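Local structure of Glyco_hydro_cc domain-containing protein (Cryptococcus neoformans, 6UBC) at residues S237-L242 and Y268-E273; G305-S310 and S335-N340; L341-N346 and T353-Y358; K364-T369 and D404-Y409. The protein probably binds beta-1,3-glucan-type oligosaccharides, as a fungal member of glycoside hydrolase family 128 (subgroup VII), a family that includes enzymes cleaving beta-1,3-glucan. All blocks are in the same frame, centred on the assembly; numbering follows the deposited sequence.

Contact 1. Residues S237-L242 and Y268-E273; sequences SAVNML and YIIGFE
Parallel strands 237-241 and 268-270, joined by helix 250-260 into a beta-alpha-beta unit of the barrel, pair Asn240 with Ile269 and Met241 with Ile270. Asn240 bonds to residues on either side of its counterpart: its N donates to Tyr268 O (3.0 Å), and its O receives Ile270 N (2.8 Å, with a nearly straight N-H...O angle of 165°). Leu242 N then donates to Ile270 O at 3.0 Å. On the face bearing Met241 and Ile270, Val239 CG1 stands anti to its backbone N (chi1 170°) and presses at about a right angle on Ile270 CD1, 3.6 Å away, while CG2 sits beside Tyr268 CB. The extended Met241 chain runs its SD past Ile270 CG2 (3.8 Å) and brings CE within 3.4 Å of Glu273 OE1. Just beyond the strands Leu242 and Phe272 lie side by side, CD2 to CE1 3.8 Å, next to helix 287-298. A water takes Tyr268 N at 3.0 Å and also bonds to Ala238 O and Asn240 OD1, whose amide ND2 is held by Ala227 O. Tyr268 N, which has no backbone acceptor in 237-242 at the break in that strand, is thus satisfied through water.

Contact 2. Residues G305-S310 and S335-N340; sequences GSILIS and SWDITN
The backbones of 305-310 and 335-340 meet at a single bridge, Ile309 with Ile338, where Leu308 O accepts both Asp337 N (2.8 Å) and Ile338 N (3.1 Å) and Ser310 N donates to Ile338 O. This narrow join links strands 307-309 and 339-345, completing the circuit of the (beta/alpha)8 barrel. Asp337 clamps one end: its OD2 accepts Leu308 N at 2.9 Å along an almost perfectly straight line (178°), approached on the anti side of the carboxylate, and a water ties the same oxygen to Ser306 O. Its OD1 is bound by Lys302, so the carboxylate has a charged partner as well. Between these polar points Ile309 and Ile338 run side by side, pointing the same way, and Ile307 CG2 meets Ile338 CD1 at 3.7 Å. At the other end Ser310 works through three groups. Its OG, placed between backbone N and carbonyl carbon (chi1 80°), accepts Asn340 N at 2.9 Å. Ser310 O lies in the plane of the Asn340 side-chain amide and accepts ND2 at 2.9 Å, while Asn340 OD1 is engaged by Thr369. Ser310 CB lies over one face of Trp336 in a CH-pi contact, 3.6 Å from the five-membered ring centroid and 15° off the normal.

Contact 3. Residues L341-N346 and T353-Y358; sequences LHINKN and TDIDYY
Leu341 overlaps Tyr358, the two side chains sliding past each other in opposite directions: Leu341 CD1 lies 3.6 Å from Tyr358 CG and touches Tyr358 CB, and Leu341 CG approaches Tyr358 CD2. The other methyl, Leu341 CD2, points at the helix backbone, 3.8 Å from Asp354 O. Tyr358 is itself backed by Tyr357, whose CD2 sits over the centre of the Tyr358 ring, and its OH bonds to Gln316 O. Strand 341-345 and helix 353-358 run nearly antiparallel, 152° apart with axes 9.4 Å apart at the closest; they are the first strand and the helix of the beta-alpha-beta unit completed by strand 366-375, and the helix packs on the outside of the barrel sheet. Further along, Asp354 reaches back toward the strand, its CG anti to the carbonyl carbon (chi1 -72°). OD2 settles against Ile343, 3.5 Å from CG1 and 3.6 Å from CG2. OD1 faces Lys345 CE at 3.3 Å, whereas Lys345 NZ is 3.8 Å from that oxygen, a long salt bridge. The lysine bends at chi2 (-63°), which brings CE obliquely up to the two carboxylate oxygens, and NZ has a second acid, Asp376. Ile343 CD1 grazes Ile355 CG1 at 4.2 Å, and Phe400 of helix 386-402 flanks Ile343 as well.

Contact 4. Residues K364-T369 and D404-Y409; sequences KPIWVT and DRVQAY
Trp367, its CG anti to the carbonyl carbon (chi1 -83°) and its indole turned by a small chi2 of 22°, is laid over the methyl of Ala408. Ala408 CB stands 3.4 Å from the centroid of the five-membered ring and only 7° off its normal, a CH-pi contact close to NE1 and CD1. Gln407 CB comes instead to the ring edge, 4.0 Å from NE1, whose proton goes to Tyr197 O. The Gln407 chain, bent at chi2, brings CG to within 3.5 Å of Pro365 CB. Strands 366-369 and 406-409 lie parallel within the barrel sheet, their axes nearly aligned. Ile366 N donates to Arg405 O (3.0 Å), and Ile366 O accepts Gln407 N (2.8 Å). Val368 N then reaches Ala408 O at 2.9 Å. Two residues, Gln407 and Ala408, face the single Trp367 between the Ile366-Val406 and Val368-Tyr409 pairs; this is a beta bulge, and it turns Ala408 N away from a good bond: it is 3.6 Å from Ile366 O and has no partner in the model. On the face carrying Ile366 and Val368, those side chains pack loosely on Val406 toward Phe400 of helix 386-402 and Ile355 of helix 348-362. Tyr409 touches Val368 through CB and carries its ring away, its OH bonding to Glu401, and Arg405 pairs with Asp356.

Overall arrangement
The four contacts follow one another along the chain and belong to one barrel sheet. Contacts 1 and 2 have centres about 9 Å apart and share an interface, since strands 268-270 and 307-309 are neighbours. Strand 339-345 is used by both contact 2 and contact 3, and its neighbour 366-375 carries contact 4, about 11 Å from the centres of each. Contacts 1 and 3 lie farthest apart, about 19 Å between centres. Across the barrel interior contact 1 nonetheless meets contact 4, through Tyr268 and Trp367. Contact 3 brings a helix onto the outer side, where Asp356 bridges to Arg405 of contact 4. Contacts 1, 2 and 4 thus join neighbouring strands of the barrel wall.

Contact 1. Residues S237-L242 and Y268-E273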
loop_
_atom_site.group_PDB
_atom_site.type_symbol
_atom_site.label_atom_id
_atom_site.label_comp_id
_atom_site.label_asym_id
_atom_site.label_seq_id
_atom_site.Cartn_x
_atom_site.Cartn_y
_atom_site.Cartn_z
ATOM N N SER A 237 13.889 2.697 1.402
ATOM C CA SER A 237 13.944 1.689 0.296
ATOM C C SER A 237 12.848 1.963 -0.751
ATOM O O SER A 237 11.659 2.061 -0.375
ATOM C CB SER A 237 13.799 0.329 0.865
ATOM O OG SER A 237 14.827 0.093 1.826
ATOM N N ALA A 238 13.229 2.043 -2.029
ATOM C CA ALA A 238 12.287 1.983 -3.167
ATOM C C ALA A 238 11.574 0.653 -3.148
ATOM O O ALA A 238 12.247 -0.405 -3.079
ATOM C CB ALA A 238 13.020 2.137 -4.473
ATOM N N VAL A 239 10.250 0.673 -3.303
ATOM C CA VAL A 239 9.452 -0.565 -3.380
ATOM C C VAL A 239 8.906 -0.655 -4.794
ATOM O O VAL A 239 8.327 0.318 -5.304
ATOM C CB VAL A 239 8.333 -0.487 -2.339
ATOM C CG1 VAL A 239 7.322 -1.597 -2.511
ATOM C CG2 VAL A 239 8.909 -0.446 -0.935
ATOM N N ASN A 240 9.088 -1.798 -5.440
ATOM C CA ASN A 240 8.620 -2.029 -6.821
ATOM C C ASN A 240 7.155 -2.466 -6.773
ATOM O O ASN A 240 6.638 -2.928 -5.720
ATOM C CB ASN A 240 9.481 -3.060 -7.558
ATOM C CG ASN A 240 10.933 -2.660 -7.680
ATOM O OD1 ASN A 240 11.689 -2.860 -6.739
ATOM N ND2 ASN A 240 11.341 -2.062 -8.800
ATOM N N MET A 241 6.470 -2.339 -7.888
ATOM C CA MET A 241 5.035 -2.690 -7.926
ATOM C C MET A 241 4.608 -3.124 -9.315
ATOM O O MET A 241 5.154 -2.607 -10.301
ATOM C CB MET A 241 4.187 -1.483 -7.525
ATOM C CG MET A 241 2.718 -1.719 -7.610
ATOM S SD MET A 241 1.814 -0.561 -6.547
ATOM C CE MET A 241 0.125 -1.049 -6.946
ATOM N N LEU A 242 3.719 -4.120 -9.357
ATOM C CA LEU A 242 2.950 -4.445 -10.590
ATOM C C LEU A 242 1.504 -4.033 -10.373
ATOM O O LEU A 242 0.766 -4.735 -9.646
ATOM C CB LEU A 242 3.098 -5.923 -10.971
ATOM C CG LEU A 242 2.360 -6.302 -12.245
ATOM C CD1 LEU A 242 2.742 -5.385 -13.405
ATOM C CD2 LEU A 242 2.562 -7.760 -12.610
ATOM N N TYR A 268 11.369 -5.404 -2.460
ATOM C CA TYR A 268 9.919 -5.517 -2.160
ATOM C C TYR A 268 9.103 -5.386 -3.449
ATOM O O TYR A 268 9.390 -4.502 -4.281
ATOM C CB TYR A 268 9.480 -4.361 -1.247
ATOM C CG TYR A 268 10.303 -4.212 0.004
ATOM C CD1 TYR A 268 10.023 -4.958 1.141
ATOM C CD2 TYR A 268 11.459 -3.453 0.011
ATOM C CE1 TYR A 268 10.824 -4.875 2.280
ATOM C CE2 TYR A 268 12.243 -3.342 1.150
ATOM C CZ TYR A 268 11.939 -4.070 2.285
ATOM O OH TYR A 268 12.772 -3.974 3.388
ATOM N N ILE A 269 8.041 -6.191 -3.571
ATOM C CA ILE A 269 7.098 -6.071 -4.712
ATOM C C ILE A 269 5.696 -5.967 -4.155
ATOM O O ILE A 269 5.281 -6.928 -3.448
ATOM C CB ILE A 269 7.205 -7.255 -5.636
ATOM C CG1 ILE A 269 8.596 -7.387 -6.252
ATOM C CG2 ILE A 269 6.160 -7.098 -6.714
ATOM C CD1 ILE A 269 8.877 -8.768 -6.794
ATOM N N ILE A 270 5.034 -4.837 -4.396
ATOM C CA ILE A 270 3.573 -4.726 -4.131
ATOM C C ILE A 270 2.785 -5.262 -5.334
ATOM O O ILE A 270 3.068 -4.903 -6.492
ATOM C CB ILE A 270 3.223 -3.288 -3.792
ATOM C CG1 ILE A 270 3.934 -2.863 -2.515
ATOM C CG2 ILE A 270 1.679 -3.116 -3.771
ATOM C CD1 ILE A 270 3.772 -1.378 -2.206
ATOM N N GLY A 271 1.780 -6.090 -5.065
ATOM C CA GLY A 271 0.860 -6.660 -6.040
ATOM C C GLY A 271 -0.227 -5.679 -6.463
ATOM O O GLY A 271 -0.220 -4.482 -6.084
ATOM N N PHE A 272 -1.183 -6.204 -7.201
ATOM C CA PHE A 272 -2.103 -5.390 -8.013
ATOM C C PHE A 272 -2.886 -4.419 -7.138
ATOM O O PHE A 272 -3.327 -4.754 -6.026
ATOM C CB PHE A 272 -3.065 -6.275 -8.790
ATOM C CG PHE A 272 -2.373 -7.468 -9.398
ATOM C CD1 PHE A 272 -1.390 -7.293 -10.334
ATOM C CD2 PHE A 272 -2.672 -8.759 -8.983
ATOM C CE1 PHE A 272 -0.739 -8.384 -10.901
ATOM C CE2 PHE A 272 -2.055 -9.859 -9.560
ATOM C CZ PHE A 272 -1.090 -9.666 -10.535
ATOM N N GLU A 273 -3.077 -3.246 -7.718
ATOM C CA GLU A 273 -3.890 -2.193 -7.109
ATOM C C GLU A 273 -5.375 -2.516 -7.222
ATOM O O GLU A 273 -5.908 -2.377 -8.322
ATOM C CB GLU A 273 -3.645 -0.870 -7.847
ATOM C CG GLU A 273 -4.392 0.289 -7.240
ATOM C CD GLU A 273 -3.742 0.932 -6.038
ATOM O OE1 GLU A 273 -2.575 0.560 -5.696
ATOM O OE2 GLU A 273 -4.447 1.838 -5.465
HETATM O O HOH W 1 12.176 -2.962 -4.040
#

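Contact 2. Residues G305-S310 and S335-N340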
loop_
_atom_site.group_PDB
_atom_site.type_symbol
_atom_site.label_atom_id
_atom_site.label_comp_id
_atom_site.label_asym_id
_atom_site.label_seq_id
_atom_site.Cartn_x
_atom_site.Cartn_y
_atom_site.Cartn_z
ATOM N N GLY A 305 15.079 -13.410 -3.571
ATOM C CA GLY A 305 15.114 -12.639 -2.329
ATOM C C GLY A 305 14.005 -11.593 -2.208
ATOM O O GLY A 305 13.916 -10.971 -1.113
ATOM N N SER A 306 13.166 -11.401 -3.224
ATOM C CA SER A 306 12.139 -10.316 -3.184
ATOM C C SER A 306 11.097 -10.691 -2.131
ATOM O O SER A 306 10.708 -11.892 -2.061
ATOM C CB SER A 306 11.525 -10.080 -4.526
ATOM O OG SER A 306 12.526 -9.696 -5.449
ATOM N N ILE A 307 10.714 -9.733 -1.292
ATOM C CA ILE A 307 9.554 -9.878 -0.379
ATOM C C ILE A 307 8.259 -9.599 -1.178
ATOM O O ILE A 307 8.183 -8.505 -1.826
ATOM C CB ILE A 307 9.705 -8.958 0.838
ATOM C CG1 ILE A 307 10.834 -9.409 1.758
ATOM C CG2 ILE A 307 8.431 -8.874 1.618
ATOM C CD1 ILE A 307 11.326 -8.319 2.664
ATOM N N LEU A 308 7.280 -10.520 -1.135
ATOM C CA LEU A 308 6.035 -10.410 -1.926
ATOM C C LEU A 308 4.899 -9.868 -1.063
ATOM O O LEU A 308 4.561 -10.431 -0.018
ATOM C CB LEU A 308 5.629 -11.729 -2.508
ATOM C CG LEU A 308 6.705 -12.393 -3.361
ATOM C CD1 LEU A 308 6.071 -13.556 -4.077
ATOM C CD2 LEU A 308 7.322 -11.405 -4.341
ATOM N N ILE A 309 4.349 -8.741 -1.505
ATOM C CA ILE A 309 3.202 -8.093 -0.844
ATOM C C ILE A 309 1.966 -8.352 -1.722
ATOM O O ILE A 309 2.005 -8.136 -2.914
ATOM C CB ILE A 309 3.516 -6.621 -0.617
ATOM C CG1 ILE A 309 4.709 -6.516 0.345
ATOM C CG2 ILE A 309 2.326 -5.846 -0.116
ATOM C CD1 ILE A 309 5.843 -5.683 -0.222
ATOM N N SER A 310 0.869 -8.752 -1.116
ATOM C CA SER A 310 -0.338 -9.255 -1.829
ATOM C C SER A 310 -0.961 -8.106 -2.620
ATOM O O SER A 310 -0.664 -6.922 -2.387
ATOM C CB SER A 310 -1.336 -9.824 -0.853
ATOM O OG SER A 310 -2.110 -8.843 -0.204
ATOM N N SER A 335 2.566 -18.213 -2.404
ATOM C CA SER A 335 1.743 -17.279 -1.588
ATOM C C SER A 335 2.527 -15.974 -1.402
ATOM O O SER A 335 3.736 -15.884 -1.754
ATOM C CB SER A 335 1.201 -17.829 -0.272
ATOM O OG SER A 335 0.116 -16.952 0.227
ATOM N N TRP A 336 1.868 -14.996 -0.820
ATOM C CA TRP A 336 2.537 -13.738 -0.475
ATOM C C TRP A 336 3.202 -13.871 0.900
ATOM O O TRP A 336 2.794 -14.782 1.694
ATOM C CB TRP A 336 1.559 -12.584 -0.524
ATOM C CG TRP A 336 0.381 -12.703 0.401
ATOM C CD1 TRP A 336 0.334 -12.257 1.685
ATOM C CD2 TRP A 336 -0.935 -13.136 0.070
ATOM N NE1 TRP A 336 -0.910 -12.421 2.182
ATOM C CE2 TRP A 336 -1.728 -12.930 1.203
ATOM C CE3 TRP A 336 -1.534 -13.644 -1.073
ATOM C CZ2 TRP A 336 -3.064 -13.277 1.232
ATOM C CZ3 TRP A 336 -2.866 -13.997 -1.035
ATOM C CH2 TRP A 336 -3.611 -13.835 0.118
ATOM N N ASP A 337 4.125 -12.951 1.180
ATOM C CA ASP A 337 4.775 -12.850 2.513
ATOM C C ASP A 337 3.977 -11.909 3.416
ATOM O O ASP A 337 3.903 -12.146 4.620
ATOM C CB ASP A 337 6.208 -12.376 2.341
ATOM C CG ASP A 337 7.036 -13.287 1.502
ATOM O OD1 ASP A 337 7.090 -14.432 1.854
ATOM O OD2 ASP A 337 7.631 -12.837 0.533
ATOM N N ILE A 338 3.458 -10.831 2.818
ATOM C CA ILE A 338 2.859 -9.659 3.519
ATOM C C ILE A 338 1.480 -9.358 2.923
ATOM O O ILE A 338 1.388 -9.237 1.712
ATOM C CB ILE A 338 3.815 -8.459 3.501
ATOM C CG1 ILE A 338 5.075 -8.763 4.331
ATOM C CG2 ILE A 338 3.111 -7.199 3.971
ATOM C CD1 ILE A 338 6.110 -7.725 4.205
ATOM N N THR A 339 0.466 -9.300 3.784
ATOM C CA THR A 339 -0.935 -9.036 3.397
ATOM C C THR A 339 -1.039 -7.508 3.250
ATOM O O THR A 339 -0.650 -6.769 4.153
ATOM C CB THR A 339 -1.955 -9.578 4.390
ATOM O OG1 THR A 339 -1.640 -10.950 4.633
ATOM C CG2 THR A 339 -3.365 -9.454 3.857
ATOM N N ASN A 340 -1.554 -7.091 2.101
ATOM C CA ASN A 340 -1.637 -5.686 1.676
ATOM C C ASN A 340 -3.020 -5.162 1.997
ATOM O O ASN A 340 -3.999 -5.705 1.389
ATOM C CB ASN A 340 -1.396 -5.617 0.165
ATOM C CG ASN A 340 -1.347 -4.222 -0.412
ATOM O OD1 ASN A 340 -1.668 -3.262 0.272
ATOM N ND2 ASN A 340 -0.961 -4.122 -1.699
HETATM O O HOH W 2 10.362 -13.554 0.383
#

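Contact 3. Residues L341-N346 and T353-Y358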
loop_
_atom_site.group_PDB
_atom_site.type_symbol
_atom_site.label_atom_id
_atom_site.label_comp_id
_atom_site.label_asym_id
_atom_site.label_seq_id
_atom_site.Cartn_x
_atom_site.Cartn_y
_atom_site.Cartn_z
ATOM N N LEU A 341 -3.126 -4.095 2.785
ATOM C CA LEU A 341 -4.417 -3.450 3.067
ATOM C C LEU A 341 -4.445 -2.035 2.471
ATOM O O LEU A 341 -3.416 -1.301 2.525
ATOM C CB LEU A 341 -4.643 -3.336 4.582
ATOM C CG LEU A 341 -5.260 -4.561 5.251
ATOM C CD1 LEU A 341 -4.446 -5.805 5.007
ATOM C CD2 LEU A 341 -5.461 -4.309 6.774
ATOM N N HIS A 342 -5.656 -1.639 2.092
ATOM C CA HIS A 342 -6.073 -0.240 1.845
ATOM C C HIS A 342 -7.102 0.034 2.927
ATOM O O HIS A 342 -8.111 -0.687 3.006
ATOM C CB HIS A 342 -6.648 -0.107 0.415
ATOM C CG HIS A 342 -5.558 -0.044 -0.593
ATOM N ND1 HIS A 342 -5.818 0.163 -1.916
ATOM C CD2 HIS A 342 -4.237 -0.205 -0.446
ATOM C CE1 HIS A 342 -4.673 0.108 -2.547
ATOM N NE2 HIS A 342 -3.653 -0.124 -1.685
ATOM N N ILE A 343 -6.840 1.056 3.741
ATOM C CA ILE A 343 -7.771 1.401 4.832
ATOM C C ILE A 343 -8.382 2.760 4.532
ATOM O O ILE A 343 -7.645 3.764 4.526
ATOM C CB ILE A 343 -7.048 1.344 6.170
ATOM C CG1 ILE A 343 -6.557 -0.081 6.436
ATOM C CG2 ILE A 343 -7.949 1.776 7.304
ATOM C CD1 ILE A 343 -5.858 -0.240 7.785
ATOM N N ASN A 344 -9.683 2.756 4.295
ATOM C CA ASN A 344 -10.444 4.005 4.001
ATOM C C ASN A 344 -11.567 4.019 5.035
ATOM O O ASN A 344 -12.591 3.383 4.780
ATOM C CB ASN A 344 -10.914 4.031 2.550
ATOM C CG ASN A 344 -9.694 4.102 1.635
ATOM O OD1 ASN A 344 -9.007 5.105 1.645
ATOM N ND2 ASN A 344 -9.532 3.109 0.769
ATOM N N LYS A 345 -11.288 4.671 6.157
ATOM C CA LYS A 345 -12.163 4.646 7.336
ATOM C C LYS A 345 -12.137 6.022 7.974
ATOM O O LYS A 345 -11.285 6.810 7.614
ATOM C CB LYS A 345 -11.687 3.558 8.290
ATOM C CG LYS A 345 -11.827 2.121 7.790
ATOM C CD LYS A 345 -13.256 1.647 7.521
ATOM C CE LYS A 345 -13.212 0.174 7.237
ATOM N NZ LYS A 345 -14.545 -0.397 6.967
ATOM N N ASN A 346 -13.085 6.313 8.887
ATOM C CA ASN A 346 -13.062 7.615 9.556
ATOM C C ASN A 346 -13.015 7.464 11.066
ATOM O O ASN A 346 -13.216 8.481 11.730
ATOM C CB ASN A 346 -14.227 8.506 9.158
ATOM C CG ASN A 346 -15.561 8.056 9.710
ATOM O OD1 ASN A 346 -15.675 6.972 10.279
ATOM N ND2 ASN A 346 -16.576 8.870 9.501
ATOM N N THR A 353 -11.164 -2.991 12.533
ATOM C CA THR A 353 -11.939 -3.987 11.786
ATOM C C THR A 353 -11.112 -4.525 10.606
ATOM O O THR A 353 -11.051 -5.734 10.380
ATOM C CB THR A 353 -13.246 -3.355 11.318
ATOM O OG1 THR A 353 -13.992 -3.019 12.477
ATOM C CG2 THR A 353 -14.046 -4.267 10.428
ATOM N N ASP A 354 -10.490 -3.639 9.838
ATOM C CA ASP A 354 -9.714 -4.087 8.646
ATOM C C ASP A 354 -8.531 -4.955 9.083
ATOM O O ASP A 354 -8.320 -6.043 8.489
ATOM C CB ASP A 354 -9.222 -2.914 7.799
ATOM C CG ASP A 354 -10.272 -2.155 6.991
ATOM O OD1 ASP A 354 -11.443 -2.626 6.872
ATOM O OD2 ASP A 354 -9.903 -1.079 6.455
ATOM N N ILE A 355 -7.747 -4.468 10.063
ATOM C CA ILE A 355 -6.517 -5.188 10.479
ATOM C C ILE A 355 -6.917 -6.540 11.067
ATOM O O ILE A 355 -6.350 -7.589 10.680
ATOM C CB ILE A 355 -5.656 -4.372 11.435
ATOM C CG1 ILE A 355 -5.200 -3.058 10.822
ATOM C CG2 ILE A 355 -4.501 -5.260 11.888
ATOM C CD1 ILE A 355 -4.606 -2.183 11.850
ATOM N N ASP A 356 -7.949 -6.537 11.904
ATOM C CA ASP A 356 -8.461 -7.806 12.483
ATOM C C ASP A 356 -8.845 -8.780 11.377
ATOM O O ASP A 356 -8.490 -9.987 11.455
ATOM C CB ASP A 356 -9.638 -7.575 13.414
ATOM C CG ASP A 356 -9.326 -6.891 14.725
ATOM O OD1 ASP A 356 -8.167 -6.729 15.074
ATOM O OD2 ASP A 356 -10.264 -6.515 15.364
ATOM N N TYR A 357 -9.641 -8.354 10.387
ATOM C CA TYR A 357 -10.133 -9.280 9.361
ATOM C C TYR A 357 -8.932 -9.947 8.681
ATOM O O TYR A 357 -8.883 -11.221 8.516
ATOM C CB TYR A 357 -11.077 -8.603 8.364
ATOM C CG TYR A 357 -11.390 -9.548 7.243
ATOM C CD1 TYR A 357 -12.262 -10.606 7.405
ATOM C CD2 TYR A 357 -10.655 -9.515 6.071
ATOM C CE1 TYR A 357 -12.458 -11.548 6.416
ATOM C CE2 TYR A 357 -10.827 -10.468 5.087
ATOM C CZ TYR A 357 -11.746 -11.493 5.252
ATOM O OH TYR A 357 -11.885 -12.449 4.290
ATOM N N TYR A 358 -7.966 -9.140 8.236
ATOM C CA TYR A 358 -6.858 -9.644 7.410
ATOM C C TYR A 358 -5.878 -10.470 8.242
ATOM O O TYR A 358 -5.338 -11.463 7.658
ATOM C CB TYR A 358 -6.211 -8.526 6.591
ATOM C CG TYR A 358 -7.101 -8.153 5.431
ATOM C CD1 TYR A 358 -7.182 -8.963 4.306
ATOM C CD2 TYR A 358 -7.940 -7.064 5.487
ATOM C CE1 TYR A 358 -7.993 -8.652 3.229
ATOM C CE2 TYR A 358 -8.751 -6.707 4.415
ATOM C CZ TYR A 358 -8.781 -7.503 3.278
ATOM O OH TYR A 358 -9.596 -7.205 2.222
#

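Contact 4. Residues K364-T369 and D404-Y409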
loop_
_atom_site.group_PDB
_atom_site.type_symbol
_atom_site.label_atom_id
_atom_site.label_comp_id
_atom_site.label_asym_id
_atom_site.label_seq_id
_atom_site.Cartn_x
_atom_site.Cartn_y
_atom_site.Cartn_z
ATOM N N LYS A 364 -0.553 -13.429 8.535
ATOM C CA LYS A 364 0.708 -12.846 8.042
ATOM C C LYS A 364 0.807 -11.354 8.385
ATOM O O LYS A 364 -0.181 -10.627 8.610
ATOM C CB LYS A 364 0.837 -13.052 6.528
ATOM C CG LYS A 364 0.940 -14.515 6.148
ATOM C CD LYS A 364 1.043 -14.745 4.712
ATOM C CE LYS A 364 1.067 -16.212 4.428
ATOM N NZ LYS A 364 1.037 -16.485 2.971
ATOM N N PRO A 365 2.048 -10.868 8.474
ATOM C CA PRO A 365 2.301 -9.466 8.706
ATOM C C PRO A 365 1.615 -8.627 7.636
ATOM O O PRO A 365 1.485 -9.090 6.502
ATOM C CB PRO A 365 3.832 -9.293 8.636
ATOM C CG PRO A 365 4.391 -10.691 8.766
ATOM C CD PRO A 365 3.290 -11.671 8.395
ATOM N N ILE A 366 1.281 -7.399 8.011
ATOM C CA ILE A 366 0.464 -6.484 7.168
ATOM C C ILE A 366 1.277 -5.266 6.746
ATOM O O ILE A 366 2.017 -4.692 7.578
ATOM C CB ILE A 366 -0.806 -6.094 7.915
ATOM C CG1 ILE A 366 -1.791 -7.264 7.852
ATOM C CG2 ILE A 366 -1.434 -4.794 7.398
ATOM C CD1 ILE A 366 -2.882 -7.193 8.876
ATOM N N TRP A 367 1.070 -4.837 5.515
ATOM C CA TRP A 367 1.471 -3.503 5.056
ATOM C C TRP A 367 0.197 -2.765 4.691
ATOM O O TRP A 367 -0.629 -3.304 3.936
ATOM C CB TRP A 367 2.431 -3.555 3.860
ATOM C CG TRP A 367 3.871 -3.773 4.163
ATOM C CD1 TRP A 367 4.448 -4.327 5.265
ATOM C CD2 TRP A 367 4.933 -3.361 3.305
ATOM N NE1 TRP A 367 5.792 -4.340 5.144
ATOM C CE2 TRP A 367 6.134 -3.744 3.951
ATOM C CE3 TRP A 367 4.984 -2.730 2.061
ATOM C CZ2 TRP A 367 7.379 -3.571 3.348
ATOM C CZ3 TRP A 367 6.218 -2.499 1.479
ATOM C CH2 TRP A 367 7.412 -2.911 2.134
ATOM N N VAL A 368 0.010 -1.597 5.251
ATOM C CA VAL A 368 -1.096 -0.690 4.823
ATOM C C VAL A 368 -0.494 0.176 3.726
ATOM O O VAL A 368 0.098 1.234 4.036
ATOM C CB VAL A 368 -1.704 0.104 5.987
ATOM C CG1 VAL A 368 -2.884 0.966 5.545
ATOM C CG2 VAL A 368 -2.214 -0.818 7.078
ATOM N N THR A 369 -0.736 -0.158 2.471
ATOM C CA THR A 369 -0.019 0.539 1.371
ATOM C C THR A 369 -0.748 1.858 1.030
ATOM O O THR A 369 -0.132 2.693 0.388
ATOM C CB THR A 369 0.193 -0.333 0.137
ATOM O OG1 THR A 369 -1.104 -0.679 -0.360
ATOM C CG2 THR A 369 1.069 -1.544 0.449
ATOM N N ASP A 404 1.716 -4.510 16.536
ATOM C CA ASP A 404 2.757 -5.424 16.039
ATOM C C ASP A 404 2.315 -6.172 14.786
ATOM O O ASP A 404 3.211 -6.744 14.124
ATOM C CB ASP A 404 3.096 -6.470 17.112
ATOM C CG ASP A 404 3.994 -5.863 18.196
ATOM O OD1 ASP A 404 4.302 -4.613 18.113
ATOM O OD2 ASP A 404 4.438 -6.642 19.087
ATOM N N ARG A 405 1.026 -6.236 14.459
ATOM C CA ARG A 405 0.613 -6.887 13.189
ATOM C C ARG A 405 0.975 -6.003 11.977
ATOM O O ARG A 405 1.030 -6.550 10.854
ATOM C CB ARG A 405 -0.886 -7.169 13.185
ATOM C CG ARG A 405 -1.351 -8.218 14.198
ATOM C CD ARG A 405 -2.835 -8.209 14.545
ATOM N NE ARG A 405 -3.337 -6.903 14.978
ATOM C CZ ARG A 405 -4.618 -6.595 15.122
ATOM N NH1 ARG A 405 -5.547 -7.519 14.940
ATOM N NH2 ARG A 405 -4.986 -5.375 15.470
ATOM N N VAL A 406 1.106 -4.693 12.163
ATOM C CA VAL A 406 1.333 -3.756 11.011
ATOM C C VAL A 406 2.834 -3.513 10.916
ATOM O O VAL A 406 3.412 -2.885 11.837
ATOM C CB VAL A 406 0.528 -2.472 11.205
ATOM C CG1 VAL A 406 0.912 -1.435 10.138
ATOM C CG2 VAL A 406 -0.973 -2.778 11.178
ATOM N N GLN A 407 3.468 -3.971 9.855
ATOM C CA GLN A 407 4.949 -3.788 9.727
ATOM C C GLN A 407 5.299 -2.560 8.887
ATOM O O GLN A 407 6.452 -2.174 8.880
ATOM C CB GLN A 407 5.637 -4.985 9.078
ATOM C CG GLN A 407 5.281 -6.275 9.731
ATOM C CD GLN A 407 6.208 -6.416 10.865
ATOM O OE1 GLN A 407 7.408 -6.644 10.643
ATOM N NE2 GLN A 407 5.622 -6.248 12.045
ATOM N N ALA A 408 4.335 -1.954 8.189
ATOM C CA ALA A 408 4.584 -0.734 7.395
ATOM C C ALA A 408 3.228 -0.086 7.072
ATOM O O ALA A 408 2.226 -0.838 6.954
ATOM C CB ALA A 408 5.379 -1.087 6.132
ATOM N N TYR A 409 3.231 1.227 6.842
ATOM C CA TYR A 409 2.028 1.955 6.388
ATOM C C TYR A 409 2.473 3.168 5.580
ATOM O O TYR A 409 3.607 3.726 5.733
ATOM C CB TYR A 409 1.188 2.347 7.601
ATOM C CG TYR A 409 1.950 3.208 8.579
ATOM C CD1 TYR A 409 2.006 4.595 8.439
ATOM C CD2 TYR A 409 2.608 2.670 9.676
ATOM C CE1 TYR A 409 2.707 5.403 9.314
ATOM C CE2 TYR A 409 3.303 3.473 10.576
ATOM C CZ TYR A 409 3.361 4.855 10.393
ATOM O OH TYR A 409 4.007 5.683 11.267
#